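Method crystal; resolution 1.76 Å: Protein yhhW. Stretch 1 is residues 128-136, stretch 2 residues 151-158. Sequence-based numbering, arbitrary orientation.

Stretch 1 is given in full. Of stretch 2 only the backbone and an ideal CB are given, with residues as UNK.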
# COMPACT_ATOMS: atom_id res chain seq x y z
N PRO A 128 19.80 -6.04 0.68
CA PRO A 128 19.11 -4.95 -0.01
C PRO A 128 18.78 -5.28 -1.46
O PRO A 128 19.63 -5.78 -2.20
CB PRO A 128 20.09 -3.79 0.10
CG PRO A 128 20.75 -4.05 1.43
CD PRO A 128 21.01 -5.54 1.36
N ARG A 129 17.55 -5.00 -1.88
CA ARG A 129 17.13 -5.27 -3.25
C ARG A 129 16.09 -4.26 -3.71
O ARG A 129 15.34 -3.71 -2.91
CB ARG A 129 16.55 -6.67 -3.35
CG ARG A 129 15.35 -6.89 -2.46
CD ARG A 129 14.10 -7.20 -3.26
NE ARG A 129 12.92 -7.17 -2.41
CZ ARG A 129 11.71 -7.58 -2.78
NH1 ARG A 129 11.50 -8.04 -4.00
NH2 ARG A 129 10.71 -7.51 -1.91
N TYR A 130 16.06 -4.01 -5.02
CA TYR A 130 15.11 -3.08 -5.59
C TYR A 130 14.50 -3.65 -6.86
O TYR A 130 15.21 -3.99 -7.81
CB TYR A 130 15.77 -1.75 -5.93
CG TYR A 130 14.82 -0.81 -6.63
CD1 TYR A 130 13.76 -0.22 -5.94
CD2 TYR A 130 14.93 -0.56 -8.00
CE1 TYR A 130 12.83 0.59 -6.59
CE2 TYR A 130 14.01 0.24 -8.66
CZ TYR A 130 12.96 0.81 -7.95
OH TYR A 130 12.03 1.59 -8.59
N GLU A 131 13.17 -3.74 -6.87
CA GLU A 131 12.47 -4.25 -8.03
C GLU A 131 11.32 -3.35 -8.43
O GLU A 131 10.72 -2.65 -7.61
CB GLU A 131 11.96 -5.67 -7.76
CG GLU A 131 13.07 -6.69 -7.61
CD GLU A 131 12.54 -8.11 -7.59
OE1 GLU A 131 11.98 -8.55 -8.61
OE2 GLU A 131 12.68 -8.77 -6.54
N GLN A 132 11.02 -3.36 -9.72
CA GLN A 132 9.94 -2.56 -10.27
C GLN A 132 9.30 -3.41 -11.34
O GLN A 132 9.99 -4.16 -12.02
CB GLN A 132 10.51 -1.27 -10.87
CG GLN A 132 9.50 -0.17 -11.14
CD GLN A 132 8.67 -0.40 -12.39
OE1 GLN A 132 9.21 -0.64 -13.47
NE2 GLN A 132 7.35 -0.30 -12.25
N ARG A 133 7.98 -3.31 -11.48
CA ARG A 133 7.29 -4.10 -12.49
C ARG A 133 6.10 -3.38 -13.10
O ARG A 133 5.39 -2.63 -12.43
CB ARG A 133 6.81 -5.43 -11.90
CG ARG A 133 6.03 -6.31 -12.89
CD ARG A 133 6.15 -7.78 -12.53
NE ARG A 133 5.66 -8.66 -13.59
CZ ARG A 133 5.90 -9.97 -13.64
NH1 ARG A 133 6.62 -10.54 -12.69
NH2 ARG A 133 5.40 -10.71 -14.62
N ARG A 134 5.90 -3.61 -14.39
CA ARG A 134 4.78 -3.03 -15.10
C ARG A 134 3.81 -4.15 -15.44
O ARG A 134 4.09 -4.98 -16.31
CB ARG A 134 5.23 -2.36 -16.39
CG ARG A 134 4.07 -1.90 -17.24
CD ARG A 134 4.52 -0.98 -18.34
NE ARG A 134 3.38 -0.53 -19.14
CZ ARG A 134 3.36 0.61 -19.82
NH1 ARG A 134 4.42 1.41 -19.80
NH2 ARG A 134 2.29 0.94 -20.52
N PHE A 135 2.69 -4.17 -14.73
CA PHE A 135 1.65 -5.18 -14.92
C PHE A 135 0.74 -4.73 -16.05
O PHE A 135 0.61 -3.54 -16.33
CB PHE A 135 0.82 -5.32 -13.64
CG PHE A 135 1.62 -5.77 -12.44
CD1 PHE A 135 1.89 -7.12 -12.22
CD2 PHE A 135 2.11 -4.84 -11.54
CE1 PHE A 135 2.63 -7.53 -11.12
CE2 PHE A 135 2.86 -5.24 -10.43
CZ PHE A 135 3.12 -6.59 -10.23
N ASP A 136 0.11 -5.70 -16.72
CA ASP A 136 -0.79 -5.37 -17.80
C ASP A 136 -2.19 -5.15 -17.23
O ASP A 136 -2.79 -6.08 -16.69
CB ASP A 136 -0.82 -6.49 -18.83
CG ASP A 136 -1.40 -6.05 -20.16
OD1 ASP A 136 -0.72 -5.30 -20.89
OD2 ASP A 136 -2.55 -6.44 -20.46
N UNK A 151 2.83 -16.24 -10.17
CA UNK A 151 1.92 -15.61 -11.12
C UNK A 151 2.27 -14.19 -11.54
O UNK A 151 1.38 -13.34 -11.66
CB UNK A 151 0.51 -15.60 -10.52
N UNK A 152 3.55 -13.93 -11.78
CA UNK A 152 3.95 -12.61 -12.22
C UNK A 152 3.94 -11.50 -11.19
O UNK A 152 4.03 -10.32 -11.54
CB UNK A 152 3.04 -12.19 -13.38
N UNK A 153 3.85 -11.86 -9.91
CA UNK A 153 3.85 -10.87 -8.85
C UNK A 153 5.29 -10.57 -8.42
O UNK A 153 6.22 -11.29 -8.78
CB UNK A 153 3.02 -11.35 -7.66
N UNK A 154 5.47 -9.49 -7.66
CA UNK A 154 6.78 -9.12 -7.16
C UNK A 154 7.00 -9.82 -5.82
O UNK A 154 6.05 -10.00 -5.05
CB UNK A 154 6.91 -7.60 -7.02
N UNK A 155 8.23 -10.24 -5.55
CA UNK A 155 8.51 -10.92 -4.29
C UNK A 155 8.51 -9.98 -3.10
O UNK A 155 8.95 -8.83 -3.19
CB UNK A 155 9.86 -11.64 -4.37
N UNK A 156 8.00 -10.47 -1.98
CA UNK A 156 7.97 -9.70 -0.75
C UNK A 156 8.48 -10.66 0.31
O UNK A 156 8.08 -11.83 0.34
CB UNK A 156 6.58 -9.15 -0.43
N UNK A 157 9.38 -10.19 1.16
CA UNK A 157 9.96 -11.02 2.22
C UNK A 157 9.07 -11.08 3.45
O UNK A 157 9.46 -10.68 4.55
CB UNK A 157 11.34 -10.49 2.61
N UNK A 158 7.85 -11.57 3.26
CA UNK A 158 6.89 -11.68 4.33
C UNK A 158 5.78 -12.61 3.86
O UNK A 158 5.46 -12.65 2.68
CB UNK A 158 6.34 -10.31 4.74

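Position 151 has phi/psi of 46°/42°, a left-handed conformation that Asn, Asp and Gly adopt more readily than most residues, and its ideal CB has nothing of stretch 1 within 5.5 Å. A small polar residue would suit it. The deposited residue is Asp151, whose side chain leads away from stretch 1 and is hydrogen-bonded to a residue adjoining the stretch.

At position 152 phi is again positive, 74°, which by itself favours glycine. An ideal CB would also lie 3.1 Å from Arg133 NH2, a tight approach, so both backbone and surroundings argue against a side chain. Gly152 is found here. Its carbonyl meets the edge of the Phe135 ring, with Gly152 O 3.1 Å from Phe135 CE1.

Position 153 directs its CB away from stretch 1, and the nearest atom to the ideal CB, Phe135 CE1, is 5.2 Å off. Stretch 1 therefore sets little demand, and many residues could fit. Ser153 occupies it, with chi1 in the p well and OG hydrogen-bonded to a residue next to the stretch.

Position 154 is different. CA-to-CB points sideways, but the ideal CB is 5.1 Å from Phe135 CZ and 5.3 Å from Arg133 CB, leaving room for a medium-sized apolar side chain such as Leu, Ile or Met. Leu154 uses it in the m, t rotamer, which brings the end of the side chain nearer: CD2 lies 3.7 Å from Arg133 CB, and CG lies 4.4 Å from Phe135 CZ. CD2 also comes within 4.0 Å of Glu131 OE1, beside the aliphatic contact.

At position 155 the backbone does the main work. Arg129 presents the edge of its guanidinium to the carbonyl, donating from NH1 (2.8 Å to O of 155) and NH2 (2.5 Å to the same O). CA-to-CB points sideways, with the ideal CB 4.0 Å from Arg129 NH1 and 4.6 Å from Glu131 OE2; these charges are already paired, so polar or long flexible chains of several kinds would serve. The residue is Lys155; its side chain, t at chi1, chi2 and chi4 but m at chi3, leads away from stretch 1. Within stretch 1, Glu131 OE2 forms a salt bridge with Arg129 NH1 (2.9 Å). A water donates to Glu131 OE1 (2.6 Å) and accepts from Lys155 N (2.9 Å), linking the strands.

Position 156 points away and leaves the choice open; Val156 meets stretch 1 chiefly through CA, 3.7 Å from Arg129 NH2.

Position 157 points toward stretch 1, where a guanidinium face is available to a flat ring or a polar group. His157 places NE2 over that face, 3.9 Å from Arg129 NE.

Position 158 is out of reach and unconstrained by stretch 1; it is Gln158.

Stretch 2 151-158: DGSLKVHQ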
# COMPACT_ATOMS: atom_id res chain seq x y z
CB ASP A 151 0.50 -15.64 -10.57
CG ASP A 151 -0.02 -17.05 -10.37
OD1 ASP A 151 -0.22 -17.77 -11.38
OD2 ASP A 151 -0.21 -17.46 -9.21
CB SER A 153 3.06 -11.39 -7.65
OG SER A 153 3.69 -12.52 -7.07
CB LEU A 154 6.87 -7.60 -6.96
CG LEU A 154 6.99 -6.70 -8.19
CD1 LEU A 154 6.84 -5.24 -7.79
CD2 LEU A 154 8.34 -6.93 -8.87
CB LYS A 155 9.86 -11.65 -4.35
CG LYS A 155 10.23 -12.31 -3.03
CD LYS A 155 11.31 -13.37 -3.18
CE LYS A 155 10.78 -14.60 -3.88
NZ LYS A 155 11.83 -15.66 -4.04
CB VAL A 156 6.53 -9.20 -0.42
CG1 VAL A 156 5.60 -10.37 -0.13
CG2 VAL A 156 6.57 -8.23 0.76
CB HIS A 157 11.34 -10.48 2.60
CG HIS A 157 12.34 -10.55 1.49
ND1 HIS A 157 12.81 -11.74 0.98
CD2 HIS A 157 12.94 -9.57 0.77
CE1 HIS A 157 13.67 -11.50 0.01
NE2 HIS A 157 13.76 -10.19 -0.15
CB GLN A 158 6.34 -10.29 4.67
CG GLN A 158 5.28 -10.22 5.77
CD GLN A 158 5.66 -11.03 7.00
OE1 GLN A 158 5.43 -12.24 7.06
NE2 GLN A 158 6.24 -10.36 7.99
O HOH W 1 10.40 -10.30 -7.53
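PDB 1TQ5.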